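Local coordinates for uncharacterized protein (Pseudomonas syringae pv. tomato, PDB 3K4I) that is of unknown function but belongs to the Aldolase/RraA family and has an alpha/beta fold built round a mixed beta-sheet, at residues I56-Q61 and Q80-S85; G93-T98 and F136-F141. One frame throughout, in Å; residues are numbered along the deposited sequence.

Contact 1 of 2, residues I56-Q61 and Q80-S85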
ATOM      1  N   ILE C  56     -18.979  -7.325  15.416  1.00  5.54           N
ATOM      2  CA  ILE C  56     -20.087  -7.986  14.749  1.00  6.04           C
ATOM      3  C   ILE C  56     -20.405  -7.244  13.476  1.00  6.10           C
ATOM      4  O   ILE C  56     -20.577  -6.037  13.511  1.00  7.44           O
ATOM      5  CB  ILE C  56     -21.321  -7.945  15.689  1.00  7.14           C
ATOM      6  CG1 ILE C  56     -20.961  -8.575  17.040  1.00  9.07           C
ATOM      7  CG2 ILE C  56     -22.519  -8.584  15.030  1.00  8.94           C
ATOM      8  CD1 ILE C  56     -20.459 -10.071  16.971  1.00  8.47           C
ATOM      9  N   ALA C  57     -20.512  -7.969  12.366  1.00  6.26           N
ATOM     10  CA  ALA C  57     -20.760  -7.347  11.079  1.00  5.94           C
ATOM     11  C   ALA C  57     -22.106  -6.636  11.072  1.00  4.82           C
ATOM     12  O   ALA C  57     -23.122  -7.240  11.417  1.00  6.14           O
ATOM     13  CB  ALA C  57     -20.738  -8.407   9.963  1.00  7.87           C
ATOM     14  N   PHE C  58     -22.102  -5.378  10.628  1.00  2.35           N
ATOM     15  CA  PHE C  58     -23.294  -4.651  10.298  1.00  2.37           C
ATOM     16  C   PHE C  58     -23.086  -4.327   8.820  1.00  2.80           C
ATOM     17  O   PHE C  58     -22.111  -3.641   8.480  1.00  3.87           O
ATOM     18  CB  PHE C  58     -23.362  -3.349  11.101  1.00  4.79           C
ATOM     19  CG  PHE C  58     -24.539  -2.493  10.755  1.00  6.17           C
ATOM     20  CD1 PHE C  58     -25.669  -2.513  11.577  1.00  6.47           C
ATOM     21  CD2 PHE C  58     -24.551  -1.715   9.583  1.00  6.18           C
ATOM     22  CE1 PHE C  58     -26.779  -1.748  11.292  1.00  6.93           C
ATOM     23  CE2 PHE C  58     -25.682  -0.944   9.257  1.00  6.30           C
ATOM     24  CZ  PHE C  58     -26.796  -0.950  10.137  1.00  5.82           C
ATOM     25  N   THR C  59     -23.942  -4.882   7.979  1.00  3.35           N
ATOM     26  CA  THR C  59     -23.710  -4.860   6.527  1.00  4.93           C
ATOM     27  C   THR C  59     -24.376  -3.678   5.834  1.00  5.48           C
ATOM     28  O   THR C  59     -25.470  -3.229   6.214  1.00  5.31           O
ATOM     29  CB  THR C  59     -24.176  -6.166   5.871  1.00  5.08           C
ATOM     30  OG1 THR C  59     -25.541  -6.437   6.230  1.00  6.74           O
ATOM     31  CG2 THR C  59     -23.321  -7.344   6.324  1.00  8.28           C
ATOM     32  N   VAL C  60     -23.714  -3.173   4.804  1.00  5.27           N
ATOM     33  CA  VAL C  60     -24.232  -2.031   4.044  1.00  4.84           C
ATOM     34  C   VAL C  60     -24.017  -2.388   2.582  1.00  3.26           C
ATOM     35  O   VAL C  60     -22.888  -2.714   2.190  1.00  4.96           O
ATOM     36  CB  VAL C  60     -23.400  -0.762   4.359  1.00  5.18           C
ATOM     37  CG1 VAL C  60     -23.989   0.448   3.626  1.00  6.26           C
ATOM     38  CG2 VAL C  60     -23.334  -0.522   5.884  1.00  6.60           C
ATOM     39  N   GLN C  61     -25.085  -2.331   1.779  1.00  3.83           N
ATOM     40  CA  GLN C  61     -25.020  -2.622   0.341  1.00  3.64           C
ATOM     41  C   GLN C  61     -25.401  -1.384  -0.475  1.00  2.65           C
ATOM     42  O   GLN C  61     -26.467  -0.797  -0.241  1.00  2.40           O
ATOM     43  CB  GLN C  61     -25.970  -3.773  -0.001  1.00  4.03           C
ATOM     44  CG  GLN C  61     -26.045  -4.074  -1.521  1.00  7.57           C
ATOM     45  CD  GLN C  61     -24.729  -4.632  -2.010  1.00  5.00           C
ATOM     46  OE1 GLN C  61     -24.043  -4.030  -2.883  1.00  8.61           O
ATOM     47  NE2 GLN C  61     -24.323  -5.740  -1.428  1.00  7.87           N
ATOM     48  N   GLN C  80     -27.949   3.902  12.935  1.00 11.35           N
ATOM     49  CA  GLN C  80     -28.564   2.605  13.225  1.00 11.47           C
ATOM     50  C   GLN C  80     -27.586   1.555  13.774  1.00  9.50           C
ATOM     51  O   GLN C  80     -28.020   0.515  14.260  1.00  8.29           O
ATOM     52  CB  GLN C  80     -29.205   2.045  11.941  1.00 13.46           C
ATOM     53  CG  GLN C  80     -30.123   3.007  11.222  1.00 33.71           C
ATOM     54  CD  GLN C  80     -31.135   2.293  10.333  1.00 17.27           C
ATOM     55  OE1 GLN C  80     -32.284   2.752  10.188  1.00 35.01           O
ATOM     56  NE2 GLN C  80     -30.753   1.143   9.788  1.00 33.99           N
ATOM     57  N   VAL C  81     -26.279   1.809  13.648  1.00  8.49           N
ATOM     58  CA  VAL C  81     -25.257   0.797  13.881  1.00  7.54           C
ATOM     59  C   VAL C  81     -25.005   0.633  15.392  1.00  7.86           C
ATOM     60  O   VAL C  81     -24.697   1.608  16.055  1.00  7.28           O
ATOM     61  CB  VAL C  81     -23.936   1.177  13.165  1.00  7.44           C
ATOM     62  CG1 VAL C  81     -22.864   0.105  13.354  1.00  7.19           C
ATOM     63  CG2 VAL C  81     -24.180   1.466  11.663  1.00  9.01           C
ATOM     64  N   PRO C  82     -25.180  -0.589  15.918  1.00  8.99           N
ATOM     65  CA  PRO C  82     -24.976  -0.813  17.346  1.00 10.40           C
ATOM     66  C   PRO C  82     -23.514  -0.704  17.759  1.00  9.24           C
ATOM     67  O   PRO C  82     -22.604  -1.024  16.996  1.00  8.38           O
ATOM     68  CB  PRO C  82     -25.490  -2.242  17.567  1.00 10.92           C
ATOM     69  CG  PRO C  82     -26.318  -2.556  16.394  1.00 15.28           C
ATOM     70  CD  PRO C  82     -25.788  -1.760  15.260  1.00 10.35           C
ATOM     71  N   SER C  83     -23.297  -0.285  19.003  1.00  8.47           N
ATOM     72  CA  SER C  83     -21.990  -0.377  19.628  1.00  8.55           C
ATOM     73  C   SER C  83     -21.429  -1.806  19.528  1.00  7.58           C
ATOM     74  O   SER C  83     -22.152  -2.770  19.764  1.00  7.98           O
ATOM     75  CB  SER C  83     -22.119   0.052  21.102  1.00 10.29           C
ATOM     76  OG  SER C  83     -20.876  -0.026  21.766  1.00 21.97           O
ATOM     77  N   GLY C  84     -20.159  -1.928  19.127  1.00  5.64           N
ATOM     78  CA  GLY C  84     -19.475  -3.213  19.039  1.00  4.20           C
ATOM     79  C   GLY C  84     -19.493  -3.763  17.634  1.00  4.32           C
ATOM     80  O   GLY C  84     -18.949  -4.849  17.385  1.00  4.82           O
ATOM     81  N   SER C  85     -20.099  -2.995  16.728  1.00  2.91           N
ATOM     82  CA  SER C  85     -20.169  -3.411  15.316  1.00  4.54           C
ATOM     83  C   SER C  85     -18.879  -3.163  14.585  1.00  4.02           C
ATOM     84  O   SER C  85     -18.164  -2.210  14.884  1.00  4.34           O
ATOM     85  CB  SER C  85     -21.255  -2.637  14.594  1.00  5.84           C
ATOM     86  OG  SER C  85     -22.531  -2.933  15.123  1.00  9.24           O
TER

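Contact 2 of 2, residues G93-T98 and F136-F141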
ATOM      1  N   GLY C  93     -16.739  -3.120  -5.377  1.00  8.60           N
ATOM      2  CA  GLY C  93     -15.300  -2.936  -5.541  1.00  8.48           C
ATOM      3  C   GLY C  93     -14.898  -1.678  -6.270  1.00  8.96           C
ATOM      4  O   GLY C  93     -13.794  -1.608  -6.795  1.00 10.17           O
ATOM      5  N   ARG C  94     -15.793  -0.694  -6.321  1.00  8.46           N
ATOM      6  CA  ARG C  94     -15.550   0.542  -7.070  1.00  9.05           C
ATOM      7  C   ARG C  94     -14.422   1.404  -6.506  1.00  9.96           C
ATOM      8  O   ARG C  94     -14.261   1.542  -5.284  1.00  8.96           O
ATOM      9  CB  ARG C  94     -16.828   1.371  -7.251  1.00  8.33           C
ATOM     10  CG  ARG C  94     -17.863   0.688  -8.173  1.00 12.49           C
ATOM     11  CD  ARG C  94     -19.193   1.428  -8.251  1.00  8.28           C
ATOM     12  NE  ARG C  94     -19.054   2.783  -8.761  1.00 12.74           N
ATOM     13  CZ  ARG C  94     -20.061   3.648  -8.869  1.00  9.99           C
ATOM     14  NH1 ARG C  94     -21.298   3.302  -8.512  1.00 13.07           N
ATOM     15  NH2 ARG C  94     -19.837   4.862  -9.358  1.00 13.32           N
ATOM     16  N   HIS C  95     -13.616   1.935  -7.415  1.00 10.96           N
ATOM     17  CA  HIS C  95     -12.494   2.805  -7.070  1.00 12.49           C
ATOM     18  C   HIS C  95     -12.785   4.273  -7.394  1.00 12.22           C
ATOM     19  O   HIS C  95     -11.973   5.152  -7.071  1.00 11.63           O
ATOM     20  CB  HIS C  95     -11.195   2.355  -7.781  1.00 14.81           C
ATOM     21  CG  HIS C  95     -10.491   1.215  -7.099  1.00 15.99           C
ATOM     22  ND1 HIS C  95     -10.902  -0.097  -7.218  1.00 16.67           N
ATOM     23  CD2 HIS C  95      -9.402   1.195  -6.295  1.00 15.25           C
ATOM     24  CE1 HIS C  95     -10.087  -0.879  -6.526  1.00 16.00           C
ATOM     25  NE2 HIS C  95      -9.171  -0.117  -5.952  1.00 17.33           N
ATOM     26  N   ASP C  96     -13.936   4.548  -8.021  1.00 12.63           N
ATOM     27  CA  ASP C  96     -14.223   5.904  -8.520  1.00 13.40           C
ATOM     28  C   ASP C  96     -15.052   6.783  -7.564  1.00 11.83           C
ATOM     29  O   ASP C  96     -15.285   7.965  -7.825  1.00 11.81           O
ATOM     30  CB  ASP C  96     -14.886   5.841  -9.905  1.00 16.14           C
ATOM     31  CG  ASP C  96     -16.270   5.207  -9.866  1.00 23.49           C
ATOM     32  OD1 ASP C  96     -16.516   4.299  -9.042  1.00 16.70           O
ATOM     33  OD2 ASP C  96     -17.111   5.616 -10.679  1.00 17.97           O
ATOM     34  N   CYS C  97     -15.481   6.201  -6.449  1.00  9.40           N
ATOM     35  CA  CYS C  97     -16.161   6.970  -5.409  1.00  8.72           C
ATOM     36  C   CYS C  97     -15.916   6.279  -4.077  1.00  8.12           C
ATOM     37  O   CYS C  97     -15.570   5.090  -4.022  1.00  9.48           O
ATOM     38  CB  CYS C  97     -17.659   7.098  -5.687  1.00  8.40           C
ATOM     39  SG  CYS C  97     -18.527   5.524  -5.965  1.00 12.93           S
ATOM     40  N   THR C  98     -16.080   7.038  -3.008  1.00  6.45           N
ATOM     41  CA  THR C  98     -15.780   6.550  -1.649  1.00  6.39           C
ATOM     42  C   THR C  98     -17.046   6.424  -0.809  1.00  6.10           C
ATOM     43  O   THR C  98     -18.032   7.145  -1.024  1.00  7.49           O
ATOM     44  CB  THR C  98     -14.796   7.485  -0.954  1.00  6.03           C
ATOM     45  OG1 THR C  98     -15.337   8.808  -0.938  1.00  6.30           O
ATOM     46  CG2 THR C  98     -13.463   7.498  -1.705  1.00  7.21           C
ATOM     47  N   PHE C 136     -10.271  -0.780   6.647  1.00  6.00           N
ATOM     48  CA  PHE C 136      -9.782  -1.735   5.681  1.00  5.96           C
ATOM     49  C   PHE C 136     -10.532  -1.512   4.389  1.00  5.07           C
ATOM     50  O   PHE C 136     -11.764  -1.405   4.404  1.00  5.82           O
ATOM     51  CB  PHE C 136     -10.025  -3.120   6.260  1.00  6.46           C
ATOM     52  CG  PHE C 136      -9.379  -3.304   7.585  1.00  4.75           C
ATOM     53  CD1 PHE C 136      -8.110  -3.880   7.682  1.00  5.89           C
ATOM     54  CD2 PHE C 136     -10.000  -2.843   8.742  1.00  6.33           C
ATOM     55  CE1 PHE C 136      -7.491  -4.029   8.920  1.00  7.09           C
ATOM     56  CE2 PHE C 136      -9.358  -2.955  10.001  1.00  7.00           C
ATOM     57  CZ  PHE C 136      -8.102  -3.549  10.078  1.00  5.72           C
ATOM     58  N   SER C 137      -9.816  -1.416   3.271  1.00  5.91           N
ATOM     59  CA  SER C 137     -10.471  -1.117   2.012  1.00  5.24           C
ATOM     60  C   SER C 137      -9.587  -1.512   0.851  1.00  5.69           C
ATOM     61  O   SER C 137      -8.429  -1.857   1.038  1.00  6.85           O
ATOM     62  CB  SER C 137     -10.736   0.396   1.909  1.00  5.67           C
ATOM     63  OG  SER C 137      -9.511   1.103   1.787  1.00  5.35           O
ATOM     64  N   ARG C 138     -10.137  -1.414  -0.354  1.00  5.70           N
ATOM     65  CA  ARG C 138      -9.364  -1.667  -1.566  1.00  6.71           C
ATOM     66  C   ARG C 138      -8.495  -0.484  -1.972  1.00  7.42           C
ATOM     67  O   ARG C 138      -7.844  -0.495  -3.032  1.00  9.66           O
ATOM     68  CB  ARG C 138     -10.291  -2.025  -2.718  1.00  6.17           C
ATOM     69  CG  ARG C 138     -11.062  -3.321  -2.466  1.00  6.69           C
ATOM     70  CD  ARG C 138     -11.754  -3.846  -3.732  1.00  5.99           C
ATOM     71  NE  ARG C 138     -12.662  -4.928  -3.332  1.00  7.61           N
ATOM     72  CZ  ARG C 138     -12.283  -6.145  -2.932  1.00  5.77           C
ATOM     73  NH1 ARG C 138     -11.011  -6.483  -2.909  1.00  8.22           N
ATOM     74  NH2 ARG C 138     -13.213  -7.040  -2.550  1.00  9.06           N
ATOM     75  N   GLY C 139      -8.506   0.566  -1.175  1.00  6.53           N
ATOM     76  CA  GLY C 139      -7.699   1.733  -1.537  1.00  6.16           C
ATOM     77  C   GLY C 139      -8.250   3.041  -1.047  1.00  5.50           C
ATOM     78  O   GLY C 139      -9.196   3.074  -0.230  1.00  5.18           O
ATOM     79  N   ARG C 140      -7.656   4.098  -1.572  1.00  5.26           N
ATOM     80  CA  ARG C 140      -7.862   5.466  -1.120  1.00  5.85           C
ATOM     81  C   ARG C 140      -8.213   6.353  -2.293  1.00  6.47           C
ATOM     82  O   ARG C 140      -7.552   6.283  -3.337  1.00  7.78           O
ATOM     83  CB  ARG C 140      -6.594   5.994  -0.459  1.00  6.38           C
ATOM     84  CG  ARG C 140      -6.062   5.120   0.701  1.00  5.29           C
ATOM     85  CD  ARG C 140      -4.615   5.413   1.003  1.00  5.50           C
ATOM     86  NE  ARG C 140      -4.194   4.802   2.282  1.00  7.06           N
ATOM     87  CZ  ARG C 140      -3.121   5.196   2.967  1.00  5.01           C
ATOM     88  NH1 ARG C 140      -2.331   6.166   2.495  1.00  6.55           N
ATOM     89  NH2 ARG C 140      -2.819   4.618   4.117  1.00  6.83           N
ATOM     90  N   PHE C 141      -9.256   7.167  -2.111  1.00  6.75           N
ATOM     91  CA  PHE C 141      -9.662   8.167  -3.114  1.00  6.21           C
ATOM     92  C   PHE C 141     -10.349   9.333  -2.403  1.00  6.10           C
ATOM     93  O   PHE C 141     -10.424   9.333  -1.190  1.00  5.31           O
ATOM     94  CB  PHE C 141     -10.557   7.520  -4.178  1.00  7.15           C
ATOM     95  CG  PHE C 141     -10.592   8.265  -5.492  1.00  5.98           C
ATOM     96  CD1 PHE C 141     -11.787   8.395  -6.195  1.00  8.06           C
ATOM     97  CD2 PHE C 141      -9.431   8.836  -6.028  1.00  8.74           C
ATOM     98  CE1 PHE C 141     -11.839   9.072  -7.425  1.00  6.94           C
ATOM     99  CE2 PHE C 141      -9.471   9.521  -7.274  1.00  6.42           C
ATOM    100  CZ  PHE C 141     -10.679   9.637  -7.961  1.00  9.35           C
TER

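Contact 1 of 2, residues I56-Q61 and Q80-S85
The ring of Phe-58 packs against Val-81 and Pro-82 in a strand-to-loop contact, made where the chain returns to the sheet to start strand 85-90 beside strand 53-63. The clearest evidence for close packing is a CH-pi contact: CG2 of Val-81 stands 3.7 Å from the centroid of the Phe-58 ring and only 12° off the ring normal, so the methyl sits over the middle of one face. Phe-58 points its CB at the loop, and CG, anti to the backbone N (chi1 177°), continues from there. CD of Pro-82 meets the ring obliquely, 3.8 Å from Phe-58 CD1, the two side chains crossing at about a right angle. Gln-80 CB lies 4.2 Å from Phe-58 CZ, while Val-154 of strand 150-154 also touches the Phe-58 side chain and Val-81 leans further on Ile-87 and Ile-113.

The backbone join is a parallel bridge between Ile-56 and Ser-85, on neighbouring strands whose pairing continues in backbone hydrogen bonds of Ile-56 and Phe-58 with Val-86 and of Phe-58 with Val-88. Ile-56 N gives a nearly straight hydrogen bond (163°) to Gly-84 O, with 3.2 Å between the two atoms. Beside it, Ser-85 CA makes a CA-H...O contact of 3.2 Å with Ile-56 O.

A type II beta turn, Pro-82 to Ser-85, leads into the new strand. Gly-84 takes the positive phi of the third position of the turn, a conformation that glycine adopts easily. Pro-82 O is gripped twice from the same face of its carbonyl plane: by Ser-85 N, and by the hydroxyl of Ser-85, whose OG donates over 2.7 Å.

Contact 2 of 2, residues G93-T98 and F136-F141
The Phe-141 ring presents its edge to the loop 93-98: Asp-96 O lies in the ring plane, 3.6 Å from Phe-141 CE1, and Cys-97 N is also near that plane. His-95 O approaches the ring obliquely, 3.4 Å from Phe-141 CD1. Another flat group, the guanidinium of Arg-94, carries Cys-97 SG 3.6 Å above one face, offset toward the rim, and has the carboxylate of Asp-96 at its edge. The grip there is side-on, NE to OD1 and NH2 to OD2, a salt bridge that ties the loop together locally.

The His-95 and Arg-138 side chains cross at about a right angle, with the ring and guanidinium planes 41° apart. His-95 NE2 donates to Arg-138 O over 3.2 Å, a bent bond (139°) whose donor stands 53° out of the carbonyl plane; ND1 turns back in a weak bond to Gly-93 O.

In the fold, this joins the loop between strand 85-90 and helix 102-110 to the chain leaving strand 135-137, beyond the ends of strands of one mixed sheet. Arg-138, extended from CG to NE, passes Gly-93 CA at 4.0 Å from its NE, and its guanidinium forms salt bridges with Asp-119 and Asp-161. Thr-98 CG2 packs 3.8 Å from Phe-141 CB, while Thr-98 OG1 bonds to Gln-143 O. Leu-41 of a second subunit packs on Phe-141.

Overall arrangement
Contact 1 closes before contact 2 opens along the chain, so the two lie in series, with centres 19 Å apart and nearest atoms about 8 Å apart; they do not touch. Strand 85-90 links them: residues 80-85 lead into it and 93-98 follow it. Both reach the same mixed sheet, where 85-90 runs parallel between 53-63 and 115-119, and 115-119 in turn pairs with 135-137. Contact 1 therefore joins two adjacent strands at the start of 85-90, whereas contact 2 joins the chain beyond 85-90 to the end region of strand 135-137, two strands away across the sheet. Of the two, only contact 2 meets another subunit.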